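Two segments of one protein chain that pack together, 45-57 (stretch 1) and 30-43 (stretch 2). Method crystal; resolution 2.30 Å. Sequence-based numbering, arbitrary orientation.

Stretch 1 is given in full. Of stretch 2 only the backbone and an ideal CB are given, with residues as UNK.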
ATOM      1  N   LEU A  45       2.774 -40.752  -9.630  1.00 40.45           N
ATOM      2  CA  LEU A  45       3.196 -39.517 -10.275  1.00 38.46           C
ATOM      3  C   LEU A  45       3.579 -39.746 -11.739  1.00 38.22           C
ATOM      4  O   LEU A  45       3.285 -38.922 -12.602  1.00 35.84           O
ATOM      5  CB  LEU A  45       4.374 -38.910  -9.511  1.00 36.58           C
ATOM      6  CG  LEU A  45       4.896 -37.557 -10.004  1.00 36.08           C
ATOM      7  CD1 LEU A  45       3.777 -36.526  -9.948  1.00 34.53           C
ATOM      8  CD2 LEU A  45       6.075 -37.116  -9.145  1.00 33.59           C
ATOM      9  N   ALA A  46       4.222 -40.877 -12.009  1.00 39.46           N
ATOM     10  CA  ALA A  46       4.648 -41.219 -13.363  1.00 42.07           C
ATOM     11  C   ALA A  46       3.489 -41.314 -14.357  1.00 43.48           C
ATOM     12  O   ALA A  46       3.535 -40.717 -15.432  1.00 43.24           O
ATOM     13  CB  ALA A  46       5.419 -42.531 -13.348  1.00 41.19           C
ATOM     14  N   GLU A  47       2.454 -42.068 -14.002  1.00 45.22           N
ATOM     15  CA  GLU A  47       1.314 -42.233 -14.895  1.00 47.78           C
ATOM     16  C   GLU A  47       0.589 -40.921 -15.131  1.00 47.90           C
ATOM     17  O   GLU A  47      -0.067 -40.744 -16.155  1.00 47.64           O
ATOM     18  CB  GLU A  47       0.340 -43.273 -14.335  1.00 50.40           C
ATOM     19  CG  GLU A  47      -0.117 -43.000 -12.915  1.00 54.14           C
ATOM     20  CD  GLU A  47      -1.090 -44.046 -12.410  1.00 57.10           C
ATOM     21  OE1 GLU A  47      -2.197 -44.151 -12.982  1.00 58.74           O
ATOM     22  OE2 GLU A  47      -0.745 -44.764 -11.444  1.00 58.47           O
ATOM     23  N   ALA A  48       0.717 -40.000 -14.184  1.00 48.82           N
ATOM     24  CA  ALA A  48       0.066 -38.698 -14.297  1.00 49.57           C
ATOM     25  C   ALA A  48       0.855 -37.780 -15.221  1.00 50.26           C
ATOM     26  O   ALA A  48       0.455 -36.642 -15.469  1.00 51.01           O
ATOM     27  CB  ALA A  48      -0.070 -38.061 -12.922  1.00 49.01           C
ATOM     28  N   ASN A  49       1.976 -38.281 -15.730  1.00 50.23           N
ATOM     29  CA  ASN A  49       2.821 -37.497 -16.621  1.00 51.07           C
ATOM     30  C   ASN A  49       3.377 -38.343 -17.756  1.00 50.76           C
ATOM     31  O   ASN A  49       4.368 -37.974 -18.384  1.00 51.00           O
ATOM     32  CB  ASN A  49       3.977 -36.873 -15.833  1.00 51.30           C
ATOM     33  CG  ASN A  49       3.508 -35.832 -14.831  1.00 51.83           C
ATOM     34  OD1 ASN A  49       3.053 -34.752 -15.208  1.00 52.78           O
ATOM     35  ND2 ASN A  49       3.613 -36.156 -13.547  1.00 52.52           N
ATOM     36  N   GLY A  50       2.738 -39.480 -18.013  1.00 50.97           N
ATOM     37  CA  GLY A  50       3.189 -40.362 -19.075  1.00 50.30           C
ATOM     38  C   GLY A  50       4.664 -40.712 -18.988  1.00 49.91           C
ATOM     39  O   GLY A  50       5.444 -40.364 -19.875  1.00 51.26           O
ATOM     40  N   ALA A  51       5.053 -41.400 -17.919  1.00 48.37           N
ATOM     41  CA  ALA A  51       6.446 -41.786 -17.737  1.00 46.71           C
ATOM     42  C   ALA A  51       6.552 -43.085 -16.960  1.00 45.78           C
ATOM     43  O   ALA A  51       5.578 -43.542 -16.369  1.00 46.84           O
ATOM     44  CB  ALA A  51       7.202 -40.685 -17.010  1.00 44.87           C
ATOM     45  N   GLU A  52       7.742 -43.677 -16.971  1.00 45.59           N
ATOM     46  CA  GLU A  52       7.986 -44.918 -16.251  1.00 46.14           C
ATOM     47  C   GLU A  52       8.279 -44.617 -14.787  1.00 44.83           C
ATOM     48  O   GLU A  52       8.589 -43.484 -14.424  1.00 44.93           O
ATOM     49  CB  GLU A  52       9.178 -45.668 -16.851  1.00 49.40           C
ATOM     50  CG  GLU A  52       8.898 -46.388 -18.163  1.00 55.73           C
ATOM     51  CD  GLU A  52      10.099 -47.192 -18.646  1.00 58.32           C
ATOM     52  OE1 GLU A  52      10.565 -48.079 -17.895  1.00 59.80           O
ATOM     53  OE2 GLU A  52      10.576 -46.935 -19.776  1.00 59.45           O
ATOM     54  N   ALA A  53       8.183 -45.643 -13.950  1.00 43.39           N
ATOM     55  CA  ALA A  53       8.452 -45.490 -12.531  1.00 41.61           C
ATOM     56  C   ALA A  53       9.327 -46.641 -12.067  1.00 40.52           C
ATOM     57  O   ALA A  53       9.009 -47.803 -12.304  1.00 42.20           O
ATOM     58  CB  ALA A  53       7.144 -45.475 -11.746  1.00 40.12           C
ATOM     59  N   VAL A  54      10.441 -46.309 -11.425  1.00 39.19           N
ATOM     60  CA  VAL A  54      11.358 -47.316 -10.905  1.00 38.26           C
ATOM     61  C   VAL A  54      11.661 -46.954  -9.458  1.00 39.03           C
ATOM     62  O   VAL A  54      11.420 -45.823  -9.029  1.00 38.58           O
ATOM     63  CB  VAL A  54      12.675 -47.354 -11.702  1.00 38.83           C
ATOM     64  CG1 VAL A  54      12.381 -47.616 -13.174  1.00 36.95           C
ATOM     65  CG2 VAL A  54      13.438 -46.042 -11.521  1.00 38.06           C
ATOM     66  N   ALA A  55      12.203 -47.901  -8.706  1.00 38.69           N
ATOM     67  CA  ALA A  55      12.494 -47.647  -7.305  1.00 38.82           C
ATOM     68  C   ALA A  55      13.959 -47.367  -7.018  1.00 38.44           C
ATOM     69  O   ALA A  55      14.289 -46.810  -5.974  1.00 39.39           O
ATOM     70  CB  ALA A  55      12.019 -48.828  -6.466  1.00 38.92           C
ATOM     71  N   SER A  56      14.833 -47.738  -7.944  1.00 38.16           N
ATOM     72  CA  SER A  56      16.268 -47.553  -7.751  1.00 38.21           C
ATOM     73  C   SER A  56      16.981 -46.679  -8.773  1.00 37.57           C
ATOM     74  O   SER A  56      16.580 -46.600  -9.931  1.00 38.06           O
ATOM     75  CB  SER A  56      16.956 -48.920  -7.730  1.00 38.51           C
ATOM     76  OG  SER A  56      18.355 -48.782  -7.912  1.00 41.38           O
ATOM     77  N   PRO A  57      18.054 -45.998  -8.346  1.00 36.41           N
ATOM     78  CA  PRO A  57      18.792 -45.151  -9.287  1.00 36.37           C
ATOM     79  C   PRO A  57      19.476 -46.009 -10.362  1.00 35.74           C
ATOM     80  O   PRO A  57      19.698 -45.555 -11.487  1.00 33.96           O
ATOM     81  CB  PRO A  57      19.782 -44.399  -8.387  1.00 35.78           C
ATOM     82  CG  PRO A  57      19.886 -45.258  -7.160  1.00 36.69           C
ATOM     83  CD  PRO A  57      18.484 -45.749  -6.960  1.00 35.61           C
ATOM     84  N   UNK A  30      10.811 -33.238 -21.361  1.00 27.71           N
ATOM     85  CA  UNK A  30       9.950 -34.403 -21.300  1.00 29.42           C
ATOM     86  C   UNK A  30      10.447 -35.276 -20.158  1.00 27.53           C
ATOM     87  O   UNK A  30      11.628 -35.595 -20.089  1.00 26.86           O
ATOM     88  CB  UNK A  30       9.937 -35.165 -22.627  1.00 29.42           C
ATOM     89  N   UNK A  31       9.546 -35.637 -19.251  1.00 26.68           N
ATOM     90  CA  UNK A  31       9.892 -36.483 -18.113  1.00 26.36           C
ATOM     91  C   UNK A  31       9.736 -37.944 -18.549  1.00 27.92           C
ATOM     92  O   UNK A  31       8.632 -38.383 -18.864  1.00 27.94           O
ATOM     93  CB  UNK A  31       9.017 -36.168 -16.898  1.00 26.36           C
ATOM     94  N   UNK A  32      10.830 -38.698 -18.563  1.00 28.41           N
ATOM     95  CA  UNK A  32      10.755 -40.084 -19.000  1.00 29.30           C
ATOM     96  C   UNK A  32      10.889 -41.124 -17.906  1.00 30.09           C
ATOM     97  O   UNK A  32      10.625 -42.298 -18.140  1.00 31.41           O
ATOM     98  CB  UNK A  32      11.843 -40.335 -20.046  1.00 29.30           C
ATOM     99  N   UNK A  33      11.304 -40.714 -16.716  1.00 29.43           N
ATOM    100  CA  UNK A  33      11.427 -41.673 -15.633  1.00 29.00           C
ATOM    101  C   UNK A  33      11.490 -41.008 -14.267  1.00 28.99           C
ATOM    102  O   UNK A  33      12.164 -39.993 -14.087  1.00 29.33           O
ATOM    103  CB  UNK A  33      12.672 -42.537 -15.844  1.00 29.00           C
ATOM    104  N   UNK A  34      10.760 -41.592 -13.317  1.00 28.08           N
ATOM    105  CA  UNK A  34      10.699 -41.108 -11.944  1.00 26.46           C
ATOM    106  C   UNK A  34      11.161 -42.233 -11.016  1.00 27.18           C
ATOM    107  O   UNK A  34      10.674 -43.354 -11.104  1.00 27.18           O
ATOM    108  CB  UNK A  34       9.288 -40.639 -11.584  1.00 26.46           C
ATOM    109  N   UNK A  35      12.106 -41.927 -10.134  1.00 26.74           N
ATOM    110  CA  UNK A  35      12.627 -42.912  -9.201  1.00 28.64           C
ATOM    111  C   UNK A  35      12.354 -42.512  -7.749  1.00 31.42           C
ATOM    112  O   UNK A  35      12.522 -41.351  -7.364  1.00 31.00           O
ATOM    113  CB  UNK A  35      14.129 -43.099  -9.422  1.00 28.64           C
ATOM    114  N   UNK A  36      11.930 -43.488  -6.952  1.00 31.57           N
ATOM    115  CA  UNK A  36      11.639 -43.276  -5.543  1.00 32.58           C
ATOM    116  C   UNK A  36      11.459 -44.639  -4.895  1.00 34.26           C
ATOM    117  O   UNK A  36      10.622 -45.428  -5.328  1.00 33.71           O
ATOM    118  CB  UNK A  36      10.399 -42.400  -5.351  1.00 32.58           C
ATOM    119  N   UNK A  37      12.246 -44.939  -3.853  1.00 35.60           N
ATOM    120  CA  UNK A  37      12.121 -46.235  -3.184  1.00 36.31           C
ATOM    121  C   UNK A  37      10.654 -46.578  -2.935  1.00 37.20           C
ATOM    122  O   UNK A  37      10.244 -47.735  -3.063  1.00 36.93           O
ATOM    123  CB  UNK A  37      12.893 -46.232  -1.863  1.00 36.31           C
ATOM    124  N   UNK A  38       9.866 -45.566  -2.588  1.00 37.29           N
ATOM    125  CA  UNK A  38       8.442 -45.762  -2.366  1.00 38.12           C
ATOM    126  C   UNK A  38       7.847 -45.865  -3.759  1.00 38.25           C
ATOM    127  O   UNK A  38       7.398 -44.873  -4.336  1.00 37.63           O
ATOM    128  CB  UNK A  38       7.812 -44.637  -1.543  1.00 38.12           C
ATOM    129  N   UNK A  39       7.853 -47.080  -4.295  1.00 38.22           N
ATOM    130  CA  UNK A  39       7.373 -47.329  -5.646  1.00 38.18           C
ATOM    131  C   UNK A  39       5.963 -46.850  -5.986  1.00 38.17           C
ATOM    132  O   UNK A  39       5.766 -46.218  -7.022  1.00 38.31           O
ATOM    133  CB  UNK A  39       7.440 -48.835  -5.907  1.00 38.18           C
ATOM    134  N   UNK A  40       4.984 -47.132  -5.133  1.00 39.75           N
ATOM    135  CA  UNK A  40       3.618 -46.703  -5.429  1.00 41.57           C
ATOM    136  C   UNK A  40       3.557 -45.196  -5.649  1.00 40.58           C
ATOM    137  O   UNK A  40       2.845 -44.715  -6.536  1.00 40.79           O
ATOM    138  CB  UNK A  40       2.672 -47.109  -4.297  1.00 41.57           C
ATOM    139  N   UNK A  41       4.305 -44.456  -4.834  1.00 38.70           N
ATOM    140  CA  UNK A  41       4.323 -43.011  -4.962  1.00 36.31           C
ATOM    141  C   UNK A  41       4.849 -42.588  -6.319  1.00 35.15           C
ATOM    142  O   UNK A  41       4.297 -41.692  -6.961  1.00 33.97           O
ATOM    143  CB  UNK A  41       5.169 -42.387  -3.850  1.00 36.31           C
ATOM    144  N   UNK A  42       5.919 -43.246  -6.757  1.00 33.14           N
ATOM    145  CA  UNK A  42       6.532 -42.950  -8.043  1.00 33.43           C
ATOM    146  C   UNK A  42       5.610 -43.326  -9.199  1.00 34.42           C
ATOM    147  O   UNK A  42       5.454 -42.559 -10.150  1.00 33.50           O
ATOM    148  CB  UNK A  42       7.867 -43.686  -8.174  1.00 33.43           C
ATOM    149  N   UNK A  43       4.995 -44.502  -9.113  1.00 35.65           N
ATOM    150  CA  UNK A  43       4.095 -44.966 -10.164  1.00 37.60           C
ATOM    151  C   UNK A  43       2.929 -43.999 -10.316  1.00 38.33           C
ATOM    152  O   UNK A  43       2.525 -43.664 -11.424  1.00 38.85           O
ATOM    153  CB  UNK A  43       3.585 -46.376  -9.859  1.00 37.60           C
TER

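Position 30 lies at the start of the visible strand, and no atom of stretch 1 comes within 5.5 Å of its ideal CB. Almost any side chain would suit it. The residue is E30, which makes no contact with stretch 1.

Position 31 points its CB toward stretch 1, 4.9 Å from A51 CB and 5.2 Å from N49 CB. The small A51 leaves space, so a medium or large apolar residue would suit. It is L31. Its CG lies 4.4 Å from A51 CB, and its CD2 lies 4.3 Å from N49 CB.

Position 32 points away, so many side chains would do. Its backbone O accepts a weak hydrogen bond from E52 N (3.4 Å). The residue is V32.

Position 33 is paired with E52 in a parallel bridge. Its CB shares a sheet face with E52 and V54. A beta-branched or other apolar residue would suit, and so might a polar one beside E52. It is V33, whose CG2 lies 4.1 Å from V54 CG2.

Position 34 is on the other face, with A53. Its N donates to E52 O (3.1 Å) and its O accepts from V54 N (3.0 Å). The ideal CB is 4.7 Å from A46 CB, and L45 lies beyond. A long apolar chain could reach it; leucine, isoleucine or methionine would all be reasonable. It is I34. Its CD1 reaches 3.6 Å from L45 CG and 4.1 Å from A46 CB.

Position 35 returns to the face of V54, and its ideal CB is already 3.7 Å from V54 CG2. A small residue such as alanine, serine or glycine fits easily. It is A35, whose methyl packs on that CG2.

Position 36 points away. Its N donates to V54 O (3.2 Å), the last rung of the ladder. Many residues would do. It is D36, whose OD1 accepts a hydrogen bond from the backbone N of position 38 (3.0 Å).

Position 37 points away with phi -45°, which suits proline and other residues as well. It is P37. Its N, 3.5 Å from A55 O, has no hydrogen to share.

Position 38 points away, just before the helix, so many residues would do. It is F38.

Position 39 has its CB 4.6 Å from A55 CB. A branched or long apolar residue could cover A55. It is I39, with CD1 3.8 Å from V54 C and 4.3 Å from A55 CB.

Position 40 points away into space free of stretch 1. Many residues, polar ones included, would do. It is E40.

At position 41 an ideal CB has nothing of stretch 1 within 5.5 Å. Phi/psi of -62/-43 are ordinary helical values, so many residues would fit and nothing calls for glycine. It is G41, whose O accepts from L45 N (3.2 Å).

Position 42 has its CB 4.1 Å from A53 CB and 4.2 Å from V54 O, which favours something small. It is A42. Its O accepts from A46 N (2.8 Å).

Position 43 points away overall, yet its ideal CB is 4.1 Å from A53 CB and 4.9 Å from E47 OE2. A neutral polar or basic chain with an aliphatic stem would suit; an acid is less likely. It is Q43, whose CG lies 3.8 Å from A53 CB; its O accepts from E47 N (3.0 Å).

Stretch 2 30-43: ELVVIADPFIEGAQ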
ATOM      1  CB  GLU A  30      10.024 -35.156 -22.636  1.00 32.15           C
ATOM      2  CG  GLU A  30       9.407 -36.539 -22.636  1.00 38.70           C
ATOM      3  CD  GLU A  30       9.277 -37.120 -24.041  1.00 41.92           C
ATOM      4  OE1 GLU A  30       9.197 -38.361 -24.165  1.00 45.12           O
ATOM      5  OE2 GLU A  30       9.241 -36.339 -25.018  1.00 41.80           O
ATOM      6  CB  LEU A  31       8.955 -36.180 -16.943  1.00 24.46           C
ATOM      7  CG  LEU A  31       9.158 -37.019 -15.682  1.00 26.81           C
ATOM      8  CD1 LEU A  31      10.571 -36.823 -15.164  1.00 24.80           C
ATOM      9  CD2 LEU A  31       8.136 -36.621 -14.625  1.00 25.12           C
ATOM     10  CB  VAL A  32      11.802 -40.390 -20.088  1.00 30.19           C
ATOM     11  CG1 VAL A  32      11.567 -39.498 -21.282  1.00 29.60           C
ATOM     12  CG2 VAL A  32      13.208 -40.202 -19.541  1.00 30.30           C
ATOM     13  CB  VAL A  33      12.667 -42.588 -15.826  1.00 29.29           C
ATOM     14  CG1 VAL A  33      13.947 -41.779 -15.694  1.00 30.73           C
ATOM     15  CG2 VAL A  33      12.645 -43.720 -14.806  1.00 27.32           C
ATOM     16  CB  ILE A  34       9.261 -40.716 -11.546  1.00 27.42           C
ATOM     17  CG1 ILE A  34       8.738 -39.626 -12.480  1.00 27.12           C
ATOM     18  CG2 ILE A  34       9.232 -40.238 -10.098  1.00 26.04           C
ATOM     19  CD1 ILE A  34       7.365 -39.125 -12.125  1.00 24.88           C
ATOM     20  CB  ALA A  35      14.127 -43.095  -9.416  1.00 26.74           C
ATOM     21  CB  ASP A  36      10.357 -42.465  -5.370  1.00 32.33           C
ATOM     22  CG  ASP A  36      10.231 -41.870  -3.981  1.00 33.96           C
ATOM     23  OD1 ASP A  36      10.315 -42.631  -2.991  1.00 33.91           O
ATOM     24  OD2 ASP A  36      10.053 -40.637  -3.883  1.00 33.30           O
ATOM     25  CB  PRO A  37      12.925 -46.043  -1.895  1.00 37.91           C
ATOM     26  CG  PRO A  37      12.915 -44.547  -1.685  1.00 37.96           C
ATOM     27  CD  PRO A  37      13.107 -44.030  -3.080  1.00 36.16           C
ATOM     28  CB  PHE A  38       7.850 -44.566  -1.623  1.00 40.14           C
ATOM     29  CG  PHE A  38       6.396 -44.716  -1.304  1.00 41.91           C
ATOM     30  CD1 PHE A  38       5.921 -45.882  -0.705  1.00 43.44           C
ATOM     31  CD2 PHE A  38       5.504 -43.688  -1.572  1.00 42.80           C
ATOM     32  CE1 PHE A  38       4.578 -46.018  -0.377  1.00 42.98           C
ATOM     33  CE2 PHE A  38       4.155 -43.812  -1.247  1.00 44.45           C
ATOM     34  CZ  PHE A  38       3.693 -44.982  -0.647  1.00 44.07           C
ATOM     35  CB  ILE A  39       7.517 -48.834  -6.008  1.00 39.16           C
ATOM     36  CG1 ILE A  39       7.264 -49.031  -7.503  1.00 38.85           C
ATOM     37  CG2 ILE A  39       6.569 -49.686  -5.164  1.00 38.33           C
ATOM     38  CD1 ILE A  39       8.265 -48.306  -8.391  1.00 38.70           C
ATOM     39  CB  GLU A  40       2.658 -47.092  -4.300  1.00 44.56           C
ATOM     40  CG  GLU A  40       2.547 -48.586  -4.053  1.00 48.68           C
ATOM     41  CD  GLU A  40       3.416 -49.043  -2.902  1.00 51.46           C
ATOM     42  OE1 GLU A  40       3.193 -48.562  -1.771  1.00 53.71           O
ATOM     43  OE2 GLU A  40       4.319 -49.877  -3.124  1.00 53.35           O
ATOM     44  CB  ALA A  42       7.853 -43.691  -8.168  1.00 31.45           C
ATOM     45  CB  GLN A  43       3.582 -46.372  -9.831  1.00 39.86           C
ATOM     46  CG  GLN A  43       4.694 -47.402  -9.654  1.00 40.00           C
ATOM     47  CD  GLN A  43       4.197 -48.760  -9.181  1.00 41.33           C
ATOM     48  OE1 GLN A  43       3.462 -48.864  -8.194  1.00 41.64           O
ATOM     49  NE2 GLN A  43       4.610 -49.810  -9.877  1.00 42.40           N
TER
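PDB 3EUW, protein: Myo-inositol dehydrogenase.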